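Local coordinates for STING-associated CdnE c-di-GMP synthase (Flavobacteriaceae, PDB 6WT8), which synthesises the cyclic dinucleotide c-di-GMP, probably as the signal sensed by a STING receptor in a bacterial CBASS defence system, at residues A[114-119]-A[199-204]; A[109-114]-A[156-161]; A[267-272]-A[343-348]. All coordinates share one frame; numbering follows the deposited sequence.

Contact 1 of 3, residues A[114-119]-A[199-204]; sequences SSEFDH and TATYYK
Glu116 is held by its own N and O to the strand Thr199–Lys204. Its N donates to Tyr202 O (2.9 Å), its O receives Lys204 N (2.8 Å), and two residues on, Asp118 N reaches Lys204 O at 3.0 Å. This is a parallel ladder with Glu116 set against Tyr203 and Phe117 against Lys204, although the short strand axes diverge by 41°. Glu116 O takes a second donor, Ser115 OG; this hydroxyl and Lys204 N approach from opposite faces of the carbonyl plane. OG can reach that oxygen because it lies anti to its own backbone N (chi1 -180°). The ladder adds strand 114-117 to one edge of strand 192-204 in the mixed sheet, whose other edge meets strand 218-221, an arrangement consistent with a nucleotidyltransferase core.

The van der Waals contacts fall on two faces. Tyr203 CG lies anti to its backbone N (chi1 178°), and the ring reaches over to 116-118: CD1 meets Glu116 CB at the ring edge (3.7 Å), CE1 lies 3.8 Å from Phe117 C, and OH comes within 3.3 Å of Asp118 CB. An alanine at Tyr203 would probably open a gap beside Glu116 CB and Phe117 C and leave Asp118 CB without the hydroxyl that now touches it. On the other face Lys204 stretches past Ser115, its CE 3.6 Å from Ser115 CB, while the CB atoms of Lys204 and Phe117 touch. Asp118 uses OD1 on Gly121 N as the N-cap of helix 119-126, and Thr201 OG1 bonds to Gln154.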
ATOM      1  N   SER A 114      -7.011 -22.486  12.296  1.00 26.39           N
ATOM      2  CA  SER A 114      -5.625 -22.888  12.456  1.00 30.77           C
ATOM      3  C   SER A 114      -4.794 -21.828  11.774  1.00 25.56           C
ATOM      4  O   SER A 114      -5.296 -21.066  10.942  1.00 28.20           O
ATOM      5  CB  SER A 114      -5.348 -24.262  11.841  1.00 40.23           C
ATOM      6  OG  SER A 114      -5.645 -24.239  10.459  1.00 50.93           O
ATOM      7  N   SER A 115      -3.554 -21.713  12.213  1.00 28.88           N
ATOM      8  CA  SER A 115      -2.668 -20.707  11.678  1.00 24.93           C
ATOM      9  C   SER A 115      -1.301 -21.334  11.454  1.00 23.47           C
ATOM     10  O   SER A 115      -0.898 -22.254  12.156  1.00 29.55           O
ATOM     11  CB  SER A 115      -2.560 -19.531  12.640  1.00 26.01           C
ATOM     12  OG  SER A 115      -1.702 -18.537  12.132  1.00 39.05           O
ATOM     13  N   GLU A 116      -0.587 -20.803  10.491  1.00 17.67           N
ATOM     14  CA  GLU A 116       0.834 -21.071  10.388  1.00 19.51           C
ATOM     15  C   GLU A 116       1.561 -20.174  11.391  1.00 18.25           C
ATOM     16  O   GLU A 116       1.047 -19.121  11.779  1.00 17.32           O
ATOM     17  CB  GLU A 116       1.297 -20.775   8.966  1.00 21.48           C
ATOM     18  CG  GLU A 116       0.572 -21.632   7.876  1.00 21.04           C
ATOM     19  CD  GLU A 116       0.871 -23.084   8.045  1.00 25.77           C
ATOM     20  OE1 GLU A 116       2.055 -23.419   8.161  1.00 30.83           O
ATOM     21  OE2 GLU A 116      -0.083 -23.882   8.072  1.00 34.91           O
ATOM     22  N   PHE A 117       2.757 -20.582  11.813  1.00 20.34           N
ATOM     23  CA  PHE A 117       3.507 -19.708  12.730  1.00 19.48           C
ATOM     24  C   PHE A 117       4.982 -20.094  12.718  1.00 22.48           C
ATOM     25  O   PHE A 117       5.350 -21.185  12.274  1.00 22.53           O
ATOM     26  CB  PHE A 117       2.949 -19.745  14.172  1.00 20.81           C
ATOM     27  CG  PHE A 117       3.115 -21.065  14.879  1.00 25.33           C
ATOM     28  CD1 PHE A 117       2.249 -22.110  14.635  1.00 29.63           C
ATOM     29  CD2 PHE A 117       4.118 -21.232  15.829  1.00 25.18           C
ATOM     30  CE1 PHE A 117       2.389 -23.328  15.297  1.00 33.44           C
ATOM     31  CE2 PHE A 117       4.268 -22.439  16.514  1.00 30.08           C
ATOM     32  CZ  PHE A 117       3.413 -23.497  16.244  1.00 28.98           C
ATOM     33  N   ASP A 118       5.811 -19.179  13.222  1.00 22.16           N
ATOM     34  CA  ASP A 118       7.256 -19.399  13.348  1.00 21.30           C
ATOM     35  C   ASP A 118       7.545 -20.265  14.591  1.00 23.02           C
ATOM     36  O   ASP A 118       7.750 -19.749  15.702  1.00 23.27           O
ATOM     37  CB  ASP A 118       7.966 -18.049  13.414  1.00 24.00           C
ATOM     38  CG  ASP A 118       9.463 -18.172  13.293  1.00 26.30           C
ATOM     39  OD1 ASP A 118       9.943 -19.322  13.264  1.00 26.43           O
ATOM     40  OD2 ASP A 118      10.134 -17.134  13.199  1.00 26.50           O
ATOM     41  N   HIS A 119       7.603 -21.590  14.370  1.00 24.89           N
ATOM     42  CA  HIS A 119       7.808 -22.552  15.452  1.00 25.82           C
ATOM     43  C   HIS A 119       9.166 -22.347  16.086  1.00 29.65           C
ATOM     44  O   HIS A 119       9.290 -22.180  17.311  1.00 28.27           O
ATOM     45  CB  HIS A 119       7.761 -23.990  14.925  1.00 32.83           C
ATOM     46  CG  HIS A 119       6.474 -24.399  14.279  1.00 52.37           C
ATOM     47  ND1 HIS A 119       5.903 -23.712  13.227  1.00 55.58           N
ATOM     48  CD2 HIS A 119       5.683 -25.480  14.495  1.00 58.51           C
ATOM     49  CE1 HIS A 119       4.799 -24.331  12.845  1.00 55.75           C
ATOM     50  NE2 HIS A 119       4.640 -25.405  13.600  1.00 56.92           N
ATOM     51  N   THR A 199      -8.138 -15.676  -0.836  1.00 12.56           N
ATOM     52  CA  THR A 199      -8.318 -16.686   0.201  1.00 12.70           C
ATOM     53  C   THR A 199      -6.943 -17.031   0.759  1.00 13.68           C
ATOM     54  O   THR A 199      -6.022 -17.328  -0.012  1.00 13.83           O
ATOM     55  CB  THR A 199      -9.012 -17.911  -0.363  1.00 14.19           C
ATOM     56  OG1 THR A 199     -10.236 -17.507  -1.003  1.00 15.42           O
ATOM     57  CG2 THR A 199      -9.270 -18.981   0.695  1.00 17.20           C
ATOM     58  N   ALA A 200      -6.813 -16.991   2.080  1.00 12.89           N
ATOM     59  CA  ALA A 200      -5.514 -17.128   2.714  1.00 12.60           C
ATOM     60  C   ALA A 200      -5.656 -17.769   4.080  1.00 15.27           C
ATOM     61  O   ALA A 200      -6.757 -17.916   4.611  1.00 14.72           O
ATOM     62  CB  ALA A 200      -4.883 -15.746   2.868  1.00 14.57           C
ATOM     63  N   THR A 201      -4.526 -18.162   4.655  1.00 13.21           N
ATOM     64  CA  THR A 201      -4.492 -18.467   6.080  1.00 14.43           C
ATOM     65  C   THR A 201      -3.553 -17.488   6.781  1.00 15.54           C
ATOM     66  O   THR A 201      -2.787 -16.770   6.136  1.00 15.22           O
ATOM     67  CB  THR A 201      -4.053 -19.926   6.277  1.00 20.11           C
ATOM     68  OG1 THR A 201      -4.218 -20.291   7.661  1.00 24.41           O
ATOM     69  CG2 THR A 201      -2.605 -20.118   5.873  1.00 20.03           C
ATOM     70  N   TYR A 202      -3.624 -17.430   8.107  1.00 14.88           N
ATOM     71  CA  TYR A 202      -2.714 -16.541   8.834  1.00 15.41           C
ATOM     72  C   TYR A 202      -1.331 -17.150   8.988  1.00 15.30           C
ATOM     73  O   TYR A 202      -1.142 -18.360   9.054  1.00 18.17           O
ATOM     74  CB  TYR A 202      -3.226 -16.255  10.251  1.00 19.69           C
ATOM     75  CG  TYR A 202      -4.388 -15.340  10.342  1.00 16.24           C
ATOM     76  CD1 TYR A 202      -4.276 -14.039   9.925  1.00 15.66           C
ATOM     77  CD2 TYR A 202      -5.617 -15.820  10.845  1.00 19.09           C
ATOM     78  CE1 TYR A 202      -5.352 -13.133  10.035  1.00 18.41           C
ATOM     79  CE2 TYR A 202      -6.704 -14.951  10.944  1.00 21.22           C
ATOM     80  CZ  TYR A 202      -6.562 -13.627  10.551  1.00 16.45           C
ATOM     81  OH  TYR A 202      -7.617 -12.704  10.642  1.00 22.86           O
ATOM     82  N   TYR A 203      -0.366 -16.248   9.170  1.00 16.23           N
ATOM     83  CA  TYR A 203       0.966 -16.611   9.622  1.00 16.55           C
ATOM     84  C   TYR A 203       1.329 -15.713  10.787  1.00 16.67           C
ATOM     85  O   TYR A 203       1.304 -14.471  10.660  1.00 16.36           O
ATOM     86  CB  TYR A 203       1.991 -16.461   8.494  1.00 18.67           C
ATOM     87  CG  TYR A 203       3.400 -16.785   8.947  1.00 19.80           C
ATOM     88  CD1 TYR A 203       3.851 -18.081   8.916  1.00 20.18           C
ATOM     89  CD2 TYR A 203       4.248 -15.778   9.389  1.00 18.95           C
ATOM     90  CE1 TYR A 203       5.150 -18.411   9.328  1.00 26.11           C
ATOM     91  CE2 TYR A 203       5.544 -16.082   9.829  1.00 21.57           C
ATOM     92  CZ  TYR A 203       5.985 -17.398   9.768  1.00 21.85           C
ATOM     93  OH  TYR A 203       7.277 -17.738  10.178  1.00 26.47           O
ATOM     94  N   LYS A 204       1.682 -16.347  11.902  1.00 15.68           N
ATOM     95  CA  LYS A 204       2.084 -15.621  13.121  1.00 16.87           C
ATOM     96  C   LYS A 204       3.603 -15.547  13.230  1.00 18.30           C
ATOM     97  O   LYS A 204       4.270 -16.566  13.470  1.00 18.16           O
ATOM     98  CB  LYS A 204       1.497 -16.300  14.364  1.00 17.81           C
ATOM     99  CG  LYS A 204      -0.015 -16.271  14.380  1.00 20.08           C
ATOM    100  CD  LYS A 204      -0.602 -17.004  15.619  1.00 26.24           C
ATOM    101  CE  LYS A 204      -2.118 -17.185  15.391  1.00 38.15           C
ATOM    102  NZ  LYS A 204      -2.776 -18.178  16.319  1.00 36.10           N
TER

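Contact 2 of 3, residues A[109-114]-A[156-161]; sequences QITNKS and DDLKYV
Thr111 and Leu158 make the central apolar contact, methyl to methyl: Thr111 CG2 lies 3.7 Å from Leu158 CD2, the two side chains crossing at about a right angle. Leu158 CD2 is also 3.8 Å from Thr111 OG1. The threonine methyl further approaches Val161 CG2, more loosely at 4.3 Å. Beside this pair, Gln109 and Val161 meet tip to tip, with Val161 CG1 3.5 Å from Gln109 NE2 and 3.6 Å from Gln109 CD. The glutamine chain runs extended beyond CG (chi2 -177°), which carries CD out to the valine.

Helix 154-172 thus lies against one face of the mixed sheet, its short segment axis 9.4 Å from that of strand 109-112 and at 141° to it. One helical turn supplies the surface, Leu158 and Val161 being three residues apart, and the same two side chains also touch Thr199 on the neighbouring strand.

The buried Gln109 and Thr111 find their polar partners beyond the two segments. Gln109 OE1 bonds to His81 NE2, while Gln109 NE2 bonds to Ser165 OG and Thr199 OG1, so both ends of the amide are satisfied. Thr111 OG1 is held by Gln154 NE2. At the partly exposed edge, Asp157 OD2 bonds to Tyr150 OH.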
ATOM      1  N   GLN A 109     -10.237 -13.156   2.701  1.00 12.74           N
ATOM      2  CA  GLN A 109     -10.884 -14.052   3.656  1.00 12.91           C
ATOM      3  C   GLN A 109      -9.838 -15.038   4.152  1.00 13.71           C
ATOM      4  O   GLN A 109      -9.081 -15.597   3.354  1.00 13.43           O
ATOM      5  CB  GLN A 109     -12.107 -14.719   3.064  1.00 14.67           C
ATOM      6  CG  GLN A 109     -11.807 -15.621   1.892  1.00 13.53           C
ATOM      7  CD  GLN A 109     -13.088 -16.202   1.298  1.00 15.41           C
ATOM      8  OE1 GLN A 109     -14.187 -16.153   1.890  1.00 15.39           O
ATOM      9  NE2 GLN A 109     -12.938 -16.778   0.119  1.00 14.49           N
ATOM     10  N   ILE A 110      -9.676 -15.141   5.472  1.00 14.10           N
ATOM     11  CA  ILE A 110      -8.544 -15.818   6.078  1.00 12.91           C
ATOM     12  C   ILE A 110      -9.101 -16.915   6.966  1.00 14.25           C
ATOM     13  O   ILE A 110      -9.835 -16.630   7.926  1.00 15.66           O
ATOM     14  CB  ILE A 110      -7.704 -14.805   6.894  1.00 12.87           C
ATOM     15  CG1 ILE A 110      -7.382 -13.560   6.055  1.00 14.98           C
ATOM     16  CG2 ILE A 110      -6.447 -15.502   7.335  1.00 16.83           C
ATOM     17  CD1 ILE A 110      -6.922 -12.326   6.912  1.00 21.52           C
ATOM     18  N   THR A 111      -8.741 -18.174   6.697  1.00 13.85           N
ATOM     19  CA  THR A 111      -9.212 -19.232   7.574  1.00 14.21           C
ATOM     20  C   THR A 111      -8.716 -18.986   9.000  1.00 15.33           C
ATOM     21  O   THR A 111      -7.596 -18.498   9.203  1.00 19.31           O
ATOM     22  CB  THR A 111      -8.725 -20.575   7.055  1.00 16.92           C
ATOM     23  OG1 THR A 111      -7.292 -20.560   6.875  1.00 19.07           O
ATOM     24  CG2 THR A 111      -9.455 -20.899   5.771  1.00 18.59           C
ATOM     25  N   ASN A 112      -9.592 -19.208   9.996  1.00 16.85           N
ATOM     26  CA  ASN A 112      -9.276 -18.711  11.341  1.00 18.24           C
ATOM     27  C   ASN A 112      -9.319 -19.815  12.398  1.00 23.48           C
ATOM     28  O   ASN A 112      -9.312 -19.485  13.592  1.00 27.14           O
ATOM     29  CB  ASN A 112     -10.217 -17.549  11.735  1.00 19.54           C
ATOM     30  CG  ASN A 112     -11.687 -17.985  11.802  1.00 20.23           C
ATOM     31  OD1 ASN A 112     -12.000 -19.185  11.753  1.00 22.69           O
ATOM     32  ND2 ASN A 112     -12.586 -17.011  11.917  1.00 21.19           N
ATOM     33  N   LYS A 113      -9.368 -21.073  11.987  1.00 23.16           N
ATOM     34  CA  LYS A 113      -9.343 -22.252  12.864  1.00 33.66           C
ATOM     35  C   LYS A 113      -7.949 -22.729  13.202  1.00 35.45           C
ATOM     36  O   LYS A 113      -7.770 -23.464  14.187  1.00 35.57           O
ATOM     37  CB  LYS A 113      -9.984 -23.448  12.187  1.00 33.59           C
ATOM     38  CG  LYS A 113     -11.394 -23.287  11.796  1.00 43.07           C
ATOM     39  CD  LYS A 113     -12.210 -22.970  12.993  1.00 46.74           C
ATOM     40  CE  LYS A 113     -13.589 -23.562  12.828  1.00 52.63           C
ATOM     41  NZ  LYS A 113     -14.542 -22.678  13.553  1.00 55.98           N
ATOM     42  N   SER A 114      -7.011 -22.486  12.296  1.00 26.39           N
ATOM     43  CA  SER A 114      -5.625 -22.888  12.456  1.00 30.77           C
ATOM     44  C   SER A 114      -4.794 -21.828  11.774  1.00 25.56           C
ATOM     45  O   SER A 114      -5.296 -21.066  10.942  1.00 28.20           O
ATOM     46  CB  SER A 114      -5.348 -24.262  11.841  1.00 40.23           C
ATOM     47  OG  SER A 114      -5.645 -24.239  10.459  1.00 50.93           O
ATOM     48  N   ASP A 156      -6.814 -28.384   2.920  1.00 24.34           N
ATOM     49  CA  ASP A 156      -8.132 -28.799   2.477  1.00 24.83           C
ATOM     50  C   ASP A 156      -9.173 -27.737   2.792  1.00 21.00           C
ATOM     51  O   ASP A 156     -10.100 -27.523   2.012  1.00 21.89           O
ATOM     52  CB  ASP A 156      -8.516 -30.126   3.123  1.00 35.01           C
ATOM     53  CG  ASP A 156      -7.923 -31.318   2.397  1.00 51.72           C
ATOM     54  OD1 ASP A 156      -7.687 -31.208   1.168  1.00 59.37           O
ATOM     55  OD2 ASP A 156      -7.688 -32.359   3.053  1.00 58.98           O
ATOM     56  N   ASP A 157      -9.048 -27.079   3.947  1.00 19.93           N
ATOM     57  CA  ASP A 157      -9.976 -25.987   4.276  1.00 19.14           C
ATOM     58  C   ASP A 157      -9.834 -24.815   3.330  1.00 16.76           C
ATOM     59  O   ASP A 157     -10.823 -24.165   3.017  1.00 16.95           O
ATOM     60  CB  ASP A 157      -9.751 -25.521   5.697  1.00 21.48           C
ATOM     61  CG  ASP A 157     -10.327 -26.490   6.721  1.00 26.89           C
ATOM     62  OD1 ASP A 157     -11.131 -27.380   6.345  1.00 25.95           O
ATOM     63  OD2 ASP A 157      -9.991 -26.300   7.904  1.00 27.10           O
ATOM     64  N   LEU A 158      -8.604 -24.484   2.930  1.00 17.09           N
ATOM     65  CA  LEU A 158      -8.411 -23.397   1.962  1.00 15.66           C
ATOM     66  C   LEU A 158      -9.044 -23.747   0.625  1.00 15.70           C
ATOM     67  O   LEU A 158      -9.732 -22.913   0.017  1.00 15.44           O
ATOM     68  CB  LEU A 158      -6.917 -23.091   1.804  1.00 16.75           C
ATOM     69  CG  LEU A 158      -6.339 -22.360   3.025  1.00 15.93           C
ATOM     70  CD1 LEU A 158      -4.829 -22.413   3.050  1.00 18.00           C
ATOM     71  CD2 LEU A 158      -6.831 -20.892   3.093  1.00 17.97           C
ATOM     72  N   LYS A 159      -8.775 -24.968   0.110  1.00 16.57           N
ATOM     73  CA  LYS A 159      -9.412 -25.387  -1.136  1.00 14.45           C
ATOM     74  C   LYS A 159     -10.927 -25.340  -1.021  1.00 16.23           C
ATOM     75  O   LYS A 159     -11.611 -24.828  -1.906  1.00 17.86           O
ATOM     76  CB  LYS A 159      -8.905 -26.798  -1.488  1.00 17.51           C
ATOM     77  CG  LYS A 159      -9.460 -27.289  -2.794  1.00 22.78           C
ATOM     78  CD  LYS A 159      -8.815 -28.623  -3.133  1.00 27.55           C
ATOM     79  CE  LYS A 159      -9.406 -29.115  -4.452  1.00 37.36           C
ATOM     80  NZ  LYS A 159      -9.007 -30.528  -4.772  1.00 44.92           N
ATOM     81  N   TYR A 160     -11.466 -25.810   0.099  1.00 15.15           N
ATOM     82  CA  TYR A 160     -12.903 -25.770   0.329  1.00 16.82           C
ATOM     83  C   TYR A 160     -13.440 -24.352   0.290  1.00 14.35           C
ATOM     84  O   TYR A 160     -14.455 -24.084  -0.372  1.00 14.94           O
ATOM     85  CB  TYR A 160     -13.177 -26.427   1.681  1.00 17.50           C
ATOM     86  CG  TYR A 160     -14.575 -26.318   2.152  1.00 15.10           C
ATOM     87  CD1 TYR A 160     -15.635 -26.883   1.445  1.00 17.81           C
ATOM     88  CD2 TYR A 160     -14.854 -25.654   3.346  1.00 19.49           C
ATOM     89  CE1 TYR A 160     -16.916 -26.771   1.904  1.00 17.83           C
ATOM     90  CE2 TYR A 160     -16.126 -25.548   3.817  1.00 23.61           C
ATOM     91  CZ  TYR A 160     -17.162 -26.095   3.106  1.00 20.92           C
ATOM     92  OH  TYR A 160     -18.436 -25.989   3.592  1.00 21.17           O
ATOM     93  N   VAL A 161     -12.803 -23.438   1.040  1.00 13.59           N
ATOM     94  CA  VAL A 161     -13.288 -22.058   1.054  1.00 13.18           C
ATOM     95  C   VAL A 161     -13.177 -21.431  -0.334  1.00 12.73           C
ATOM     96  O   VAL A 161     -14.110 -20.759  -0.804  1.00 14.49           O
ATOM     97  CB  VAL A 161     -12.518 -21.254   2.113  1.00 14.03           C
ATOM     98  CG1 VAL A 161     -12.775 -19.762   1.939  1.00 14.99           C
ATOM     99  CG2 VAL A 161     -12.970 -21.680   3.509  1.00 15.61           C
TER

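Contact 3 of 3, residues A[267-272]-A[343-348]; sequences CPHIEN and IEFLSQ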
ATOM      1  N   CYS A 267       6.054   9.536 -16.529  1.00 18.09           N
ATOM      2  CA  CYS A 267       7.417   9.603 -17.064  1.00 15.91           C
ATOM      3  C   CYS A 267       7.605   8.639 -18.240  1.00 18.56           C
ATOM      4  O   CYS A 267       7.492   7.416 -18.061  1.00 17.98           O
ATOM      5  CB  CYS A 267       8.405   9.260 -15.959  1.00 18.78           C
ATOM      6  SG  CYS A 267      10.128   9.347 -16.531  1.00 18.27           S
ATOM      7  N   PRO A 268       7.932   9.123 -19.435  1.00 20.68           N
ATOM      8  CA  PRO A 268       7.998   8.219 -20.584  1.00 21.34           C
ATOM      9  C   PRO A 268       9.215   7.310 -20.576  1.00 20.88           C
ATOM     10  O   PRO A 268       9.239   6.313 -21.321  1.00 25.66           O
ATOM     11  CB  PRO A 268       8.001   9.179 -21.775  1.00 23.11           C
ATOM     12  CG  PRO A 268       8.639  10.440 -21.216  1.00 24.87           C
ATOM     13  CD  PRO A 268       8.125  10.532 -19.781  1.00 20.35           C
ATOM     14  N   HIS A 269      10.186   7.585 -19.728  1.00 17.13           N
ATOM     15  CA  HIS A 269      11.400   6.793 -19.615  1.00 18.18           C
ATOM     16  C   HIS A 269      11.261   5.618 -18.659  1.00 18.50           C
ATOM     17  O   HIS A 269      12.211   4.831 -18.549  1.00 20.62           O
ATOM     18  CB  HIS A 269      12.539   7.712 -19.146  1.00 18.33           C
ATOM     19  CG  HIS A 269      12.714   8.910 -20.021  1.00 22.91           C
ATOM     20  ND1 HIS A 269      12.657  10.210 -19.556  1.00 31.31           N
ATOM     21  CD2 HIS A 269      12.954   8.989 -21.353  1.00 20.43           C
ATOM     22  CE1 HIS A 269      12.863  11.039 -20.566  1.00 25.94           C
ATOM     23  NE2 HIS A 269      13.042  10.322 -21.666  1.00 28.27           N
ATOM     24  N   ILE A 270      10.122   5.467 -17.979  1.00 16.00           N
ATOM     25  CA  ILE A 270       9.932   4.407 -16.983  1.00 15.79           C
ATOM     26  C   ILE A 270       8.747   3.545 -17.408  1.00 18.96           C
ATOM     27  O   ILE A 270       7.639   4.071 -17.593  1.00 22.85           O
ATOM     28  CB  ILE A 270       9.719   5.014 -15.578  1.00 15.28           C
ATOM     29  CG1 ILE A 270      10.952   5.828 -15.168  1.00 15.96           C
ATOM     30  CG2 ILE A 270       9.481   3.876 -14.526  1.00 17.69           C
ATOM     31  CD1 ILE A 270      10.720   6.730 -13.880  1.00 16.72           C
ATOM     32  N   GLU A 271       8.964   2.227 -17.479  1.00 22.46           N
ATOM     33  CA  GLU A 271       7.884   1.280 -17.724  1.00 26.73           C
ATOM     34  C   GLU A 271       6.923   1.254 -16.549  1.00 22.17           C
ATOM     35  O   GLU A 271       7.352   1.329 -15.400  1.00 24.09           O
ATOM     36  CB  GLU A 271       8.455  -0.122 -17.909  1.00 26.51           C
ATOM     37  CG  GLU A 271       9.411  -0.204 -19.071  1.00 36.61           C
ATOM     38  CD  GLU A 271       8.674  -0.188 -20.391  1.00 47.42           C
ATOM     39  OE1 GLU A 271       7.480  -0.562 -20.413  1.00 50.15           O
ATOM     40  OE2 GLU A 271       9.287   0.188 -21.411  1.00 48.64           O
ATOM     41  N   ASN A 272       5.612   1.126 -16.824  1.00 24.28           N
ATOM     42  CA  ASN A 272       4.655   1.115 -15.718  1.00 28.83           C
ATOM     43  C   ASN A 272       4.922  -0.036 -14.754  1.00 24.02           C
ATOM     44  O   ASN A 272       4.793   0.126 -13.535  1.00 32.89           O
ATOM     45  CB  ASN A 272       3.214   1.034 -16.229  1.00 35.70           C
ATOM     46  CG  ASN A 272       2.182   1.128 -15.089  1.00 47.15           C
ATOM     47  OD1 ASN A 272       2.374   1.871 -14.122  1.00 50.99           O
ATOM     48  ND2 ASN A 272       1.098   0.348 -15.191  1.00 45.34           N
ATOM     49  N   ILE A 343      15.022   5.416 -10.443  1.00 14.40           N
ATOM     50  CA  ILE A 343      15.183   6.518  -9.480  1.00 13.12           C
ATOM     51  C   ILE A 343      15.831   7.711 -10.174  1.00 14.87           C
ATOM     52  O   ILE A 343      15.446   8.861  -9.939  1.00 14.50           O
ATOM     53  CB  ILE A 343      16.020   6.066  -8.263  1.00 13.80           C
ATOM     54  CG1 ILE A 343      15.348   4.870  -7.573  1.00 17.74           C
ATOM     55  CG2 ILE A 343      16.271   7.229  -7.262  1.00 16.16           C
ATOM     56  CD1 ILE A 343      13.966   5.185  -7.046  1.00 18.65           C
ATOM     57  N   GLU A 344      16.869   7.466 -11.010  1.00 13.70           N
ATOM     58  CA  GLU A 344      17.506   8.580 -11.733  1.00 12.94           C
ATOM     59  C   GLU A 344      16.508   9.306 -12.658  1.00 13.38           C
ATOM     60  O   GLU A 344      16.502  10.544 -12.717  1.00 15.98           O
ATOM     61  CB  GLU A 344      18.707   8.087 -12.549  1.00 14.20           C
ATOM     62  CG  GLU A 344      19.861   7.640 -11.685  1.00 19.26           C
ATOM     63  CD  GLU A 344      20.968   6.897 -12.441  1.00 32.56           C
ATOM     64  OE1 GLU A 344      21.047   7.004 -13.691  1.00 35.37           O
ATOM     65  OE2 GLU A 344      21.744   6.185 -11.770  1.00 38.42           O
ATOM     66  N   PHE A 345      15.675   8.581 -13.415  1.00 14.23           N
ATOM     67  CA  PHE A 345      14.678   9.270 -14.241  1.00 12.65           C
ATOM     68  C   PHE A 345      13.686  10.026 -13.383  1.00 13.96           C
ATOM     69  O   PHE A 345      13.265  11.147 -13.746  1.00 16.36           O
ATOM     70  CB  PHE A 345      13.967   8.244 -15.150  1.00 14.86           C
ATOM     71  CG  PHE A 345      14.780   7.842 -16.353  1.00 13.94           C
ATOM     72  CD1 PHE A 345      15.308   8.814 -17.194  1.00 14.87           C
ATOM     73  CD2 PHE A 345      14.997   6.500 -16.639  1.00 17.73           C
ATOM     74  CE1 PHE A 345      16.008   8.415 -18.346  1.00 18.34           C
ATOM     75  CE2 PHE A 345      15.699   6.125 -17.795  1.00 16.36           C
ATOM     76  CZ  PHE A 345      16.227   7.082 -18.606  1.00 18.08           C
ATOM     77  N   LEU A 346      13.287   9.460 -12.245  1.00 13.17           N
ATOM     78  CA  LEU A 346      12.371  10.208 -11.364  1.00 13.48           C
ATOM     79  C   LEU A 346      13.039  11.470 -10.838  1.00 15.02           C
ATOM     80  O   LEU A 346      12.400  12.527 -10.770  1.00 15.08           O
ATOM     81  CB  LEU A 346      11.952   9.347 -10.168  1.00 13.66           C
ATOM     82  CG  LEU A 346      11.027   8.197 -10.479  1.00 14.39           C
ATOM     83  CD1 LEU A 346      10.774   7.448  -9.161  1.00 20.31           C
ATOM     84  CD2 LEU A 346       9.685   8.666 -11.050  1.00 17.69           C
ATOM     85  N   SER A 347      14.311  11.389 -10.446  1.00 13.82           N
ATOM     86  CA  SER A 347      14.978  12.576  -9.930  1.00 14.38           C
ATOM     87  C   SER A 347      15.112  13.638 -11.014  1.00 16.02           C
ATOM     88  O   SER A 347      14.983  14.840 -10.712  1.00 17.35           O
ATOM     89  CB  SER A 347      16.317  12.174  -9.336  1.00 18.98           C
ATOM     90  OG  SER A 347      17.233  11.909 -10.361  1.00 23.47           O
ATOM     91  N   GLN A 348      15.307  13.236 -12.271  1.00 15.72           N
ATOM     92  CA  GLN A 348      15.344  14.215 -13.351  1.00 16.11           C
ATOM     93  C   GLN A 348      14.000  14.922 -13.530  1.00 17.53           C
ATOM     94  O   GLN A 348      13.961  16.141 -13.771  1.00 18.39           O
ATOM     95  CB  GLN A 348      15.762  13.497 -14.639  1.00 18.19           C
ATOM     96  CG  GLN A 348      17.239  13.059 -14.622  1.00 30.80           C
ATOM     97  CD  GLN A 348      17.654  12.129 -15.823  1.00 50.27           C
ATOM     98  OE1 GLN A 348      18.741  11.520 -15.816  1.00 56.93           O
ATOM     99  NE2 GLN A 348      16.792  12.032 -16.833  1.00 46.24           N
TER
HETATM  100  O   HOH W   1      13.103  11.708 -16.576  1.00 21.03           O
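His269 rests its CB squarely over the Phe345 ring: CB is 3.4 Å from the ring centroid and only 6° off the normal, a CH-pi contact that brings this carbon close to all six ring atoms. The imidazole itself is slid to one side. Its plane is 22° from that of Phe345, yet with centroids 4.8 Å apart the two rings barely overlap, and the histidine CG lies 3.7 Å from Phe345 CE1. At the CB of Phe345, Ile270 slides past in the opposite direction, its CD1 lying 3.8 Å from Phe345 CB. The same methyl crosses to Leu346 CD2 at 3.6 Å, while Cys267 SG touches Phe345 CB more loosely.

The contact docks the loop after helix 253-266 onto one side of the long helix 336-360, in the helical part of the enzyme. A type I beta turn from Cys267 to Ile270 shapes the loop and is closed by Ile270 N to Cys267 O (3.3 Å); it brings His269 and Ile270 both to Phe345, with Ile270 reaching on to Leu346. A weak bond from His269 N to Cys267 SG lies within this turn. One water donates to Phe345 O and has a weak, long contact with His269 ND1. Pro268 CG stands over a face of the imidazole. On the helix side, Leu346 also packs on Ile263 and Lys264 of helix 253-266 and on Leu309 of helix 300-314.

How the contacts relate
From the N terminus, contact 2 opens at 109-114 and contact 1 directly after it, the two sharing Ser114 where strand 106-112 gives way to strand 114-117. Contact 2 closes on helix 154-172, and contact 1 closes later on strand 192-204, so the two loops cross rather than nest. Probable backbone hydrogen bonds link Ala200 to Gln109 and Thr111, the contact centres being 11 Å apart. Contact 1 pairs strand 114-117 with strand 192-204 within the sheet, and contact 2 lays helix 154-172 on it. Contact 3 follows in series, closing a separate span of the chain, about half of it helix and without strand, on the other side of the chain's centre, about 38 Å from contact 1 between centres.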